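Local coordinates for protein M32 carboxypeptidase (Chitinophagaceae bacterium, PDB 7A03) that probably removes amino acids one at a time from the C-terminal end of peptides, as a metal-dependent carboxypeptidase of the M32 family, at residues A[340-345]-A[353-358]; A[425-430]-A[487-492]; A[26-31]-A[52-57]; A[19-24]-A[60-65]. All blocks are in the same frame, centred on the assembly; numbering follows the deposited sequence.

Contact 1 (A[340-345]-A[353-358])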
# COMPACT_ATOMS: atom_id res chain seq x y z
N ALA A 340 -2.60 4.52 -24.40
CA ALA A 340 -1.18 4.50 -24.06
C ALA A 340 -0.96 4.46 -22.56
O ALA A 340 -0.02 3.82 -22.07
CB ALA A 340 -0.52 5.74 -24.66
N ILE A 341 -1.81 5.17 -21.80
CA ILE A 341 -1.68 5.15 -20.34
C ILE A 341 -2.29 3.90 -19.74
O ILE A 341 -2.15 3.67 -18.53
CB ILE A 341 -2.21 6.44 -19.69
CG1 ILE A 341 -3.72 6.56 -19.91
CG2 ILE A 341 -1.45 7.65 -20.24
CD1 ILE A 341 -4.45 7.28 -18.82
N ASN A 342 -2.96 3.08 -20.55
CA ASN A 342 -3.42 1.76 -20.10
C ASN A 342 -2.74 0.62 -20.85
O ASN A 342 -3.41 -0.30 -21.34
CB ASN A 342 -4.93 1.67 -20.27
CG ASN A 342 -5.67 2.50 -19.27
OD1 ASN A 342 -5.74 2.14 -18.09
ND2 ASN A 342 -6.25 3.60 -19.73
N HIS A 343 -1.41 0.65 -20.94
CA HIS A 343 -0.65 -0.36 -21.66
C HIS A 343 -0.36 -1.56 -20.75
O HIS A 343 0.27 -1.41 -19.70
CB HIS A 343 0.65 0.20 -22.21
CG HIS A 343 1.45 -0.80 -23.00
ND1 HIS A 343 1.04 -1.28 -24.22
CD2 HIS A 343 2.61 -1.43 -22.71
CE1 HIS A 343 1.92 -2.15 -24.67
NE2 HIS A 343 2.88 -2.26 -23.77
N VAL A 344 -0.80 -2.74 -21.18
CA VAL A 344 -0.62 -3.98 -20.41
C VAL A 344 0.46 -4.82 -21.06
O VAL A 344 0.40 -5.10 -22.27
CB VAL A 344 -1.95 -4.75 -20.30
CG1 VAL A 344 -1.70 -6.20 -19.86
CG2 VAL A 344 -2.88 -4.06 -19.34
N GLN A 345 1.43 -5.27 -20.25
CA GLN A 345 2.56 -6.01 -20.78
C GLN A 345 3.17 -6.85 -19.67
O GLN A 345 3.62 -6.30 -18.67
CB GLN A 345 3.60 -5.01 -21.29
CG GLN A 345 4.83 -5.63 -21.91
CD GLN A 345 5.52 -4.67 -22.85
OE1 GLN A 345 5.02 -4.38 -23.93
NE2 GLN A 345 6.67 -4.16 -22.43
N ALA A 353 4.96 -2.83 -13.10
CA ALA A 353 3.93 -3.59 -13.79
C ALA A 353 2.63 -2.80 -13.92
O ALA A 353 2.25 -2.03 -13.04
CB ALA A 353 3.67 -4.90 -13.04
N ASP A 354 1.93 -3.04 -15.03
CA ASP A 354 0.60 -2.49 -15.22
C ASP A 354 -0.38 -3.13 -14.23
O ASP A 354 -0.10 -4.16 -13.60
CB ASP A 354 0.11 -2.80 -16.62
CG ASP A 354 0.04 -4.29 -16.87
OD1 ASP A 354 -1.00 -4.91 -16.55
OD2 ASP A 354 1.05 -4.85 -17.34
N GLU A 355 -1.57 -2.54 -14.13
CA GLU A 355 -2.55 -2.96 -13.12
C GLU A 355 -3.13 -4.35 -13.35
O GLU A 355 -3.84 -4.85 -12.47
CB GLU A 355 -3.69 -1.92 -12.99
CG GLU A 355 -4.66 -1.92 -14.16
CD GLU A 355 -5.73 -0.83 -14.05
OE1 GLU A 355 -6.31 -0.64 -12.96
OE2 GLU A 355 -5.99 -0.18 -15.08
N ILE A 356 -2.87 -5.00 -14.49
CA ILE A 356 -3.36 -6.36 -14.68
C ILE A 356 -2.27 -7.33 -14.25
O ILE A 356 -2.46 -8.13 -13.32
CB ILE A 356 -3.80 -6.64 -16.13
CG1 ILE A 356 -4.90 -5.66 -16.54
CG2 ILE A 356 -4.27 -8.08 -16.28
CD1 ILE A 356 -6.13 -5.73 -15.67
N THR A 357 -1.12 -7.26 -14.92
CA THR A 357 -0.05 -8.20 -14.61
C THR A 357 0.48 -8.04 -13.19
O THR A 357 1.02 -9.01 -12.64
CB THR A 357 1.10 -8.05 -15.62
OG1 THR A 357 1.64 -6.73 -15.52
CG2 THR A 357 0.62 -8.32 -17.03
N TYR A 358 0.32 -6.86 -12.58
CA TYR A 358 0.77 -6.64 -11.20
C TYR A 358 0.34 -7.79 -10.29
O TYR A 358 1.13 -8.25 -9.45
CB TYR A 358 0.17 -5.33 -10.67
CG TYR A 358 0.75 -4.88 -9.34
CD1 TYR A 358 0.22 -5.34 -8.13
CD2 TYR A 358 1.83 -4.01 -9.29
CE1 TYR A 358 0.75 -4.95 -6.92
CE2 TYR A 358 2.37 -3.61 -8.08
CZ TYR A 358 1.82 -4.08 -6.91
OH TYR A 358 2.35 -3.68 -5.69
O HOH W 1 -4.12 0.42 -16.76
O HOH W 2 3.93 -4.08 -17.21

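Contact 2 (A[425-430]-A[487-492])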
# COMPACT_ATOMS: atom_id res chain seq x y z
N GLY A 425 -5.72 -4.08 -1.91
CA GLY A 425 -6.02 -2.68 -2.12
C GLY A 425 -6.68 -2.47 -3.46
O GLY A 425 -7.75 -1.86 -3.56
N SER A 426 -6.08 -3.05 -4.51
CA SER A 426 -6.62 -2.86 -5.85
C SER A 426 -8.04 -3.39 -5.95
O SER A 426 -8.92 -2.77 -6.57
CB SER A 426 -5.72 -3.57 -6.86
OG SER A 426 -4.42 -2.99 -6.89
N PHE A 427 -8.29 -4.54 -5.31
CA PHE A 427 -9.60 -5.16 -5.48
C PHE A 427 -10.64 -4.40 -4.68
O PHE A 427 -11.76 -4.15 -5.17
CB PHE A 427 -9.54 -6.65 -5.14
CG PHE A 427 -8.48 -7.40 -5.92
CD1 PHE A 427 -8.02 -6.94 -7.14
CD2 PHE A 427 -7.93 -8.57 -5.40
CE1 PHE A 427 -7.03 -7.62 -7.85
CE2 PHE A 427 -6.93 -9.26 -6.11
CZ PHE A 427 -6.49 -8.78 -7.33
N TYR A 428 -10.25 -3.89 -3.49
CA TYR A 428 -11.17 -3.04 -2.76
C TYR A 428 -11.44 -1.77 -3.54
O TYR A 428 -12.58 -1.29 -3.60
CB TYR A 428 -10.61 -2.66 -1.38
CG TYR A 428 -10.69 -3.71 -0.29
CD1 TYR A 428 -11.90 -4.24 0.10
CD2 TYR A 428 -9.54 -4.13 0.37
CE1 TYR A 428 -11.97 -5.19 1.12
CE2 TYR A 428 -9.60 -5.07 1.37
CZ TYR A 428 -10.80 -5.59 1.74
OH TYR A 428 -10.87 -6.53 2.75
N ALA A 429 -10.41 -1.24 -4.22
CA ALA A 429 -10.62 -0.00 -4.95
C ALA A 429 -11.71 -0.18 -5.99
O ALA A 429 -12.64 0.64 -6.09
CB ALA A 429 -9.30 0.47 -5.58
N ALA A 430 -11.67 -1.32 -6.70
CA ALA A 430 -12.65 -1.53 -7.75
C ALA A 430 -14.03 -1.71 -7.16
O ALA A 430 -15.01 -1.10 -7.63
CB ALA A 430 -12.26 -2.75 -8.59
N SER A 487 -14.72 -10.20 -8.47
CA SER A 487 -15.54 -9.94 -9.65
C SER A 487 -15.61 -8.45 -9.99
O SER A 487 -15.68 -8.07 -11.17
CB SER A 487 -16.94 -10.52 -9.44
OG SER A 487 -17.56 -9.95 -8.30
N TYR A 488 -15.62 -7.59 -8.97
CA TYR A 488 -15.68 -6.16 -9.25
C TYR A 488 -14.46 -5.70 -10.04
O TYR A 488 -14.59 -4.96 -11.04
CB TYR A 488 -15.77 -5.39 -7.93
CG TYR A 488 -17.11 -5.43 -7.22
CD1 TYR A 488 -17.39 -6.41 -6.29
CD2 TYR A 488 -18.08 -4.46 -7.47
CE1 TYR A 488 -18.60 -6.43 -5.62
CE2 TYR A 488 -19.29 -4.47 -6.80
CZ TYR A 488 -19.54 -5.46 -5.88
OH TYR A 488 -20.74 -5.47 -5.21
N PHE A 489 -13.26 -6.10 -9.59
CA PHE A 489 -12.06 -5.77 -10.33
C PHE A 489 -12.11 -6.37 -11.73
O PHE A 489 -11.72 -5.71 -12.70
CB PHE A 489 -10.81 -6.27 -9.60
CG PHE A 489 -9.54 -5.87 -10.27
CD1 PHE A 489 -8.95 -4.64 -10.01
CD2 PHE A 489 -8.93 -6.72 -11.18
CE1 PHE A 489 -7.77 -4.26 -10.65
CE2 PHE A 489 -7.75 -6.34 -11.82
CZ PHE A 489 -7.17 -5.12 -11.55
N LEU A 490 -12.61 -7.60 -11.85
CA LEU A 490 -12.65 -8.22 -13.17
C LEU A 490 -13.53 -7.42 -14.12
O LEU A 490 -13.15 -7.16 -15.26
CB LEU A 490 -13.12 -9.68 -13.09
CG LEU A 490 -13.18 -10.41 -14.44
CD1 LEU A 490 -11.82 -10.38 -15.12
CD2 LEU A 490 -13.68 -11.84 -14.31
N ASP A 491 -14.73 -7.02 -13.66
CA ASP A 491 -15.64 -6.30 -14.55
C ASP A 491 -15.05 -4.95 -14.94
O ASP A 491 -15.17 -4.53 -16.10
CB ASP A 491 -17.01 -6.09 -13.89
CG ASP A 491 -17.76 -7.39 -13.65
OD1 ASP A 491 -17.30 -8.45 -14.14
OD2 ASP A 491 -18.81 -7.33 -12.98
N TYR A 492 -14.38 -4.29 -14.00
CA TYR A 492 -13.73 -3.02 -14.30
C TYR A 492 -12.62 -3.21 -15.33
O TYR A 492 -12.51 -2.44 -16.31
CB TYR A 492 -13.17 -2.48 -12.97
CG TYR A 492 -11.92 -1.62 -13.09
CD1 TYR A 492 -12.00 -0.31 -13.54
CD2 TYR A 492 -10.67 -2.12 -12.73
CE1 TYR A 492 -10.87 0.47 -13.66
CE2 TYR A 492 -9.53 -1.34 -12.84
CZ TYR A 492 -9.65 -0.05 -13.31
OH TYR A 492 -8.53 0.74 -13.42
O HOH W 3 -12.65 -6.58 -6.72

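Contact 3 (A[26-31]-A[52-57])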
# COMPACT_ATOMS: atom_id res chain seq x y z
N ASN A 26 4.98 10.39 15.80
CA ASN A 26 4.92 11.40 14.76
C ASN A 26 6.21 12.20 14.67
O ASN A 26 6.60 12.62 13.58
CB ASN A 26 3.70 12.28 14.96
CG ASN A 26 2.42 11.57 14.57
OD1 ASN A 26 2.33 11.00 13.47
ND2 ASN A 26 1.44 11.56 15.46
N ALA A 27 6.91 12.40 15.80
CA ALA A 27 8.24 13.00 15.72
C ALA A 27 9.17 12.12 14.90
O ALA A 27 9.95 12.62 14.07
CB ALA A 27 8.82 13.20 17.13
N ILE A 28 9.09 10.80 15.11
CA ILE A 28 9.85 9.86 14.29
C ILE A 28 9.50 10.03 12.82
O ILE A 28 10.38 10.04 11.94
CB ILE A 28 9.60 8.42 14.78
CG1 ILE A 28 10.18 8.22 16.19
CG2 ILE A 28 10.17 7.42 13.80
CD1 ILE A 28 9.65 6.95 16.85
N ALA A 29 8.20 10.17 12.52
CA ALA A 29 7.76 10.40 11.14
C ALA A 29 8.36 11.67 10.55
O ALA A 29 8.72 11.69 9.37
CB ALA A 29 6.24 10.39 11.05
N VAL A 30 8.45 12.75 11.34
CA VAL A 30 9.08 13.99 10.84
C VAL A 30 10.54 13.73 10.48
O VAL A 30 11.03 14.15 9.42
CB VAL A 30 8.95 15.13 11.88
CG1 VAL A 30 9.68 16.37 11.39
CG2 VAL A 30 7.50 15.47 12.16
N LEU A 31 11.26 13.03 11.37
CA LEU A 31 12.66 12.73 11.10
C LEU A 31 12.81 11.84 9.87
O LEU A 31 13.74 12.01 9.07
CB LEU A 31 13.31 12.10 12.35
CG LEU A 31 13.97 13.11 13.29
CD1 LEU A 31 12.97 14.11 13.88
CD2 LEU A 31 14.73 12.34 14.40
N THR A 52 16.38 5.79 16.12
CA THR A 52 16.40 4.59 16.95
C THR A 52 16.12 4.95 18.39
O THR A 52 15.30 4.30 19.06
CB THR A 52 17.74 3.87 16.78
OG1 THR A 52 17.83 3.41 15.43
CG2 THR A 52 17.85 2.67 17.73
N THR A 53 16.70 6.06 18.87
CA THR A 53 16.47 6.41 20.26
C THR A 53 14.99 6.67 20.50
O THR A 53 14.38 6.12 21.43
CB THR A 53 17.35 7.60 20.63
OG1 THR A 53 18.68 7.08 20.83
CG2 THR A 53 16.87 8.29 21.90
N LEU A 54 14.36 7.41 19.58
CA LEU A 54 12.95 7.73 19.76
C LEU A 54 12.10 6.47 19.64
O LEU A 54 11.14 6.30 20.39
CB LEU A 54 12.51 8.78 18.75
CG LEU A 54 13.02 10.22 18.90
CD1 LEU A 54 12.38 11.06 17.83
CD2 LEU A 54 12.65 10.76 20.26
N SER A 55 12.49 5.56 18.73
CA SER A 55 11.70 4.35 18.55
C SER A 55 11.73 3.53 19.82
O SER A 55 10.68 3.03 20.28
CB SER A 55 12.21 3.54 17.36
OG SER A 55 12.08 4.28 16.15
N THR A 56 12.91 3.45 20.46
CA THR A 56 13.01 2.70 21.70
C THR A 56 12.13 3.34 22.75
O THR A 56 11.36 2.64 23.43
CB THR A 56 14.47 2.63 22.15
OG1 THR A 56 15.24 1.93 21.17
CG2 THR A 56 14.60 1.91 23.48
N ILE A 57 12.14 4.68 22.84
CA ILE A 57 11.30 5.34 23.82
C ILE A 57 9.83 5.03 23.55
O ILE A 57 9.08 4.68 24.48
CB ILE A 57 11.59 6.85 23.85
CG1 ILE A 57 12.95 7.13 24.49
CG2 ILE A 57 10.45 7.62 24.56
CD1 ILE A 57 13.46 8.54 24.24

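Contact 4 (A[19-24]-A[60-65])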
# COMPACT_ATOMS: atom_id res chain seq x y z
N GLN A 19 -1.78 9.49 23.47
CA GLN A 19 -1.44 10.68 22.71
C GLN A 19 0.03 11.03 22.89
O GLN A 19 0.67 11.49 21.94
CB GLN A 19 -2.42 11.80 23.03
CG GLN A 19 -3.81 11.42 22.49
CD GLN A 19 -4.83 12.53 22.59
OE1 GLN A 19 -4.75 13.40 23.45
NE2 GLN A 19 -5.81 12.49 21.68
N LYS A 20 0.60 10.75 24.06
CA LYS A 20 2.05 10.92 24.25
C LYS A 20 2.83 9.98 23.33
O LYS A 20 3.78 10.39 22.64
CB LYS A 20 2.38 10.66 25.72
CG LYS A 20 3.87 10.69 26.06
CD LYS A 20 4.04 10.47 27.55
CE LYS A 20 5.50 10.26 27.91
NZ LYS A 20 5.65 9.98 29.37
N ILE A 21 2.41 8.70 23.28
CA ILE A 21 3.05 7.75 22.38
C ILE A 21 2.96 8.24 20.94
O ILE A 21 3.93 8.18 20.17
CB ILE A 21 2.42 6.36 22.54
CG1 ILE A 21 2.76 5.76 23.90
CG2 ILE A 21 2.86 5.42 21.41
CD1 ILE A 21 1.80 4.66 24.30
N ALA A 22 1.78 8.73 20.55
CA ALA A 22 1.59 9.21 19.18
C ALA A 22 2.48 10.41 18.89
O ALA A 22 2.98 10.57 17.78
CB ALA A 22 0.12 9.54 18.94
N ASP A 23 2.66 11.30 19.88
CA ASP A 23 3.57 12.43 19.69
C ASP A 23 4.97 11.95 19.37
O ASP A 23 5.63 12.49 18.46
CB ASP A 23 3.61 13.30 20.95
CG ASP A 23 2.36 14.11 21.15
OD1 ASP A 23 1.57 14.24 20.19
OD2 ASP A 23 2.16 14.62 22.26
N VAL A 24 5.46 10.96 20.11
CA VAL A 24 6.79 10.41 19.80
C VAL A 24 6.82 9.79 18.41
O VAL A 24 7.77 9.98 17.65
CB VAL A 24 7.25 9.42 20.88
CG1 VAL A 24 8.65 8.93 20.56
CG2 VAL A 24 7.22 10.07 22.27
N GLU A 60 9.05 1.60 24.73
CA GLU A 60 8.97 1.54 26.19
C GLU A 60 7.61 2.04 26.65
O GLU A 60 6.98 1.43 27.53
CB GLU A 60 10.08 2.39 26.81
CG GLU A 60 11.48 1.83 26.63
CD GLU A 60 12.59 2.82 27.00
OE1 GLU A 60 12.30 4.02 27.25
OE2 GLU A 60 13.76 2.39 27.05
N LEU A 61 7.11 3.11 26.03
CA LEU A 61 5.84 3.65 26.48
C LEU A 61 4.71 2.69 26.15
O LEU A 61 3.81 2.47 26.97
CB LEU A 61 5.62 5.04 25.88
CG LEU A 61 6.60 6.09 26.40
CD1 LEU A 61 6.55 7.35 25.54
CD2 LEU A 61 6.27 6.39 27.86
N PHE A 62 4.76 2.05 24.98
CA PHE A 62 3.62 1.24 24.62
C PHE A 62 3.63 -0.14 25.27
O PHE A 62 2.62 -0.84 25.21
CB PHE A 62 3.47 1.11 23.10
CG PHE A 62 2.20 0.45 22.71
CD1 PHE A 62 0.99 1.02 23.06
CD2 PHE A 62 2.21 -0.76 22.06
CE1 PHE A 62 -0.20 0.40 22.72
CE2 PHE A 62 1.03 -1.39 21.72
CZ PHE A 62 -0.18 -0.80 22.05
N THR A 63 4.73 -0.52 25.91
CA THR A 63 4.79 -1.78 26.65
C THR A 63 4.71 -1.56 28.15
O THR A 63 4.86 -2.52 28.92
CB THR A 63 6.06 -2.56 26.29
OG1 THR A 63 7.22 -1.75 26.57
CG2 THR A 63 6.05 -2.98 24.83
N ALA A 64 4.47 -0.33 28.59
CA ALA A 64 4.53 0.00 30.01
C ALA A 64 3.46 -0.77 30.78
O ALA A 64 2.31 -0.85 30.33
CB ALA A 64 4.30 1.50 30.21
N PRO A 65 3.79 -1.34 31.93
CA PRO A 65 2.78 -2.08 32.71
C PRO A 65 1.57 -1.24 33.10
O PRO A 65 0.45 -1.78 33.16
CB PRO A 65 3.56 -2.54 33.95
CG PRO A 65 5.00 -2.54 33.52
CD PRO A 65 5.13 -1.39 32.55

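Contact 1 (A[340-345]-A[353-358])
An Asx turn and Asx motif at Asp354, in the loop leading into helix 358-374, receives the strand-like chain that follows helix 334-341. Asp354 CG sits in the crowded position between the backbone N and the carbonyl carbon (chi1 60°), which turns the carboxylate back over its own loop. OD1 there accepts from Ile356 N and, at 2.9 Å, from Thr357 N. OD2 faces two other donors: Gln345 N, 3.0 Å from Asp354 OD2 with a nearly straight N-H angle of 173°, and Thr357 OG1, 2.7 Å from the same oxygen. The three donors of its own loop stand on one side of the carboxylate plane, Gln345 N on the other. Val344 crosses Asp354 at about a right angle, and its CG2 reaches Ile356 CG1 at 3.8 Å; Leu188 and Phe497 touch both side chains. Two waters bridge the segments, one donating to Asn342 OD1 and Glu355 OE2, the other donating to Gln345 O and accepting from Asp354 N. Lys496 bonds Asn342 OD1 and forms a salt bridge with Glu355 OE2; Tyr492 OH bonds Glu355 OE1. With four donors gripping its two oxygens, the Asp354 carboxylate is fixed in rotation and is probably stabilised as the anion.

Contact 2 (A[425-430]-A[487-492])
Aromatic packing leads the contact. Phe427 turns an edge to one face of Phe489 in an edge-to-face pair, the centroids 5.1 Å apart and the planes at 60°. The approach is toward the rim of the ring: Phe427 CD1 lies 3.6 Å from Phe489 CG, and CE1 stands over the same face. Phe489 CG is anti to the backbone N, whereas Phe427 CG is anti to the carbonyl carbon, and the two side chains cross obliquely. His359 extends the cluster, meeting Phe489 edge-to-face and Phe427 with the planes at about 45°.

Aliphatic packing is centred on Ala430, whose CB rests on the backbone of the other helix, 3.5 Å from Phe489 CA. The small methyl suits the close crossing of helices 420-439 and 486-497 in this largely helical metallopeptidase fold, where the segment axes approach to 8.0 Å at 74°. An alanine in place of Phe489 would remove the ring that meets Phe427 and His359, and would probably loosen this crossing.

The polar link is indirect: a water donates to Phe427 O and accepts from Phe489 N, 3.0 Å from each, so it joins the two backbones beside the apolar cluster.

Contact 3 (A[26-31]-A[52-57])
Ile28 and Leu54 form the first shell, with their side chains sliding past each other in opposite directions. The tightest approach is methylene to methylene, Ile28 CG1 to Leu54 CB at 3.5 Å, and the same CG1 also lies 3.9 Å from Leu54 CD1. Beyond it, Ile28 CD1 reaches on to Ser55, 3.7 Å from its OG. Leu54 CD1 turns the other way and reaches the neighbouring positions of helix 9-37: it lies 4.2 Å from Ala27 CB and 4.4 Å from Leu31 CD2, so these two residues flank it more loosely.

The torsions account for this interlock. In Ile28, CG1 is anti to the carbonyl carbon (chi1 -66°) and CD1 continues in an extended course; Leu54 CG is likewise anti to its carbonyl carbon. An alanine in place of Ile28 would probably leave Leu54 CB and Ser55 with much weaker packing from helix 9-37, since both the CG1 and CD1 contacts would go. Ser55 OG is already bonded to Ile51 O within its own helix, so its meeting with the Ile28 methyl is packing alone.

No hydrogen bond joins the two segments. Their axes run nearly antiparallel, 162° between N-to-C directions, and come within 9.7 Å. Ile51, one turn before Ser55, touches both Ile28 and Leu31 and carries the apolar seam onward along the helical hairpin of 9-37 and 44-62. On another side of helix 9-37, Ala29 and Val30 rest on Phe242, in the loop between strands 239-241 and 247-251.

Contact 4 (A[19-24]-A[60-65])
Ile21 and Leu61 share a first torsion near -68°, which sets Ile21 CG1 and Leu61 CG anti to their carbonyl carbons; each side chain then continues nearly extended (chi2 160° and 167°). The two slide past each other in opposite directions, bringing Ile21 CG1 to 3.6 Å from Leu61 CB. Phe62 differs in that its CG is anti to the backbone N, which carries the ring to the flank of Ile21. There Ile21 CD1 meets the ring at its edge, in plane, 3.9 Å from Phe62 CD1, and it is equally near Phe62 CA, so the methyl sits against both ring and backbone.

On the other flank, Lys20 CG is anti to the backbone N and the chain is extended throughout. It crosses Leu61 at about a right angle, with CE 3.9 Å from Leu61 CD1; the aliphatic end of this surface lysine thus packs against the leucine methyls. Val24 CG2 closes the group more loosely, 4.3 Å from Leu61 CD1. No hydrogen bond crosses between the segments; the join is van der Waals packing, mostly of aliphatic carbon.

Leu61 and Phe62 are in the last turn of helix 44-62, and Ala64 is the N-cap residue of helix 65-74. Phe62 also touches Asp94, Tyr95 and Asn98, while Tyr95 and Lys99 bond the carbonyls of Ala64 and Thr63, tying this chain turn to helix 82-100 as well.

From the N terminus, helix 9-37 and helix 44-62 form an antiparallel hairpin. Contact 4 closes its longer loop, and contact 3 lies within that loop, nearer the turn; their centres are 11 Å apart, and Leu54 O touches Val24 CG1. Much later, contact 1 closes a short loop between helices 334-341 and 358-374. Contact 2 follows in series, joining helix 420-439 to the C-terminal helix 486-497 across 56 intervening residues. Contacts 1 and 2 meet through Glu355 and Tyr492, probably by a hydrogen bond. The two pairs lie on opposite sides of the chain's centre, with nearest atoms at least about 22 Å apart.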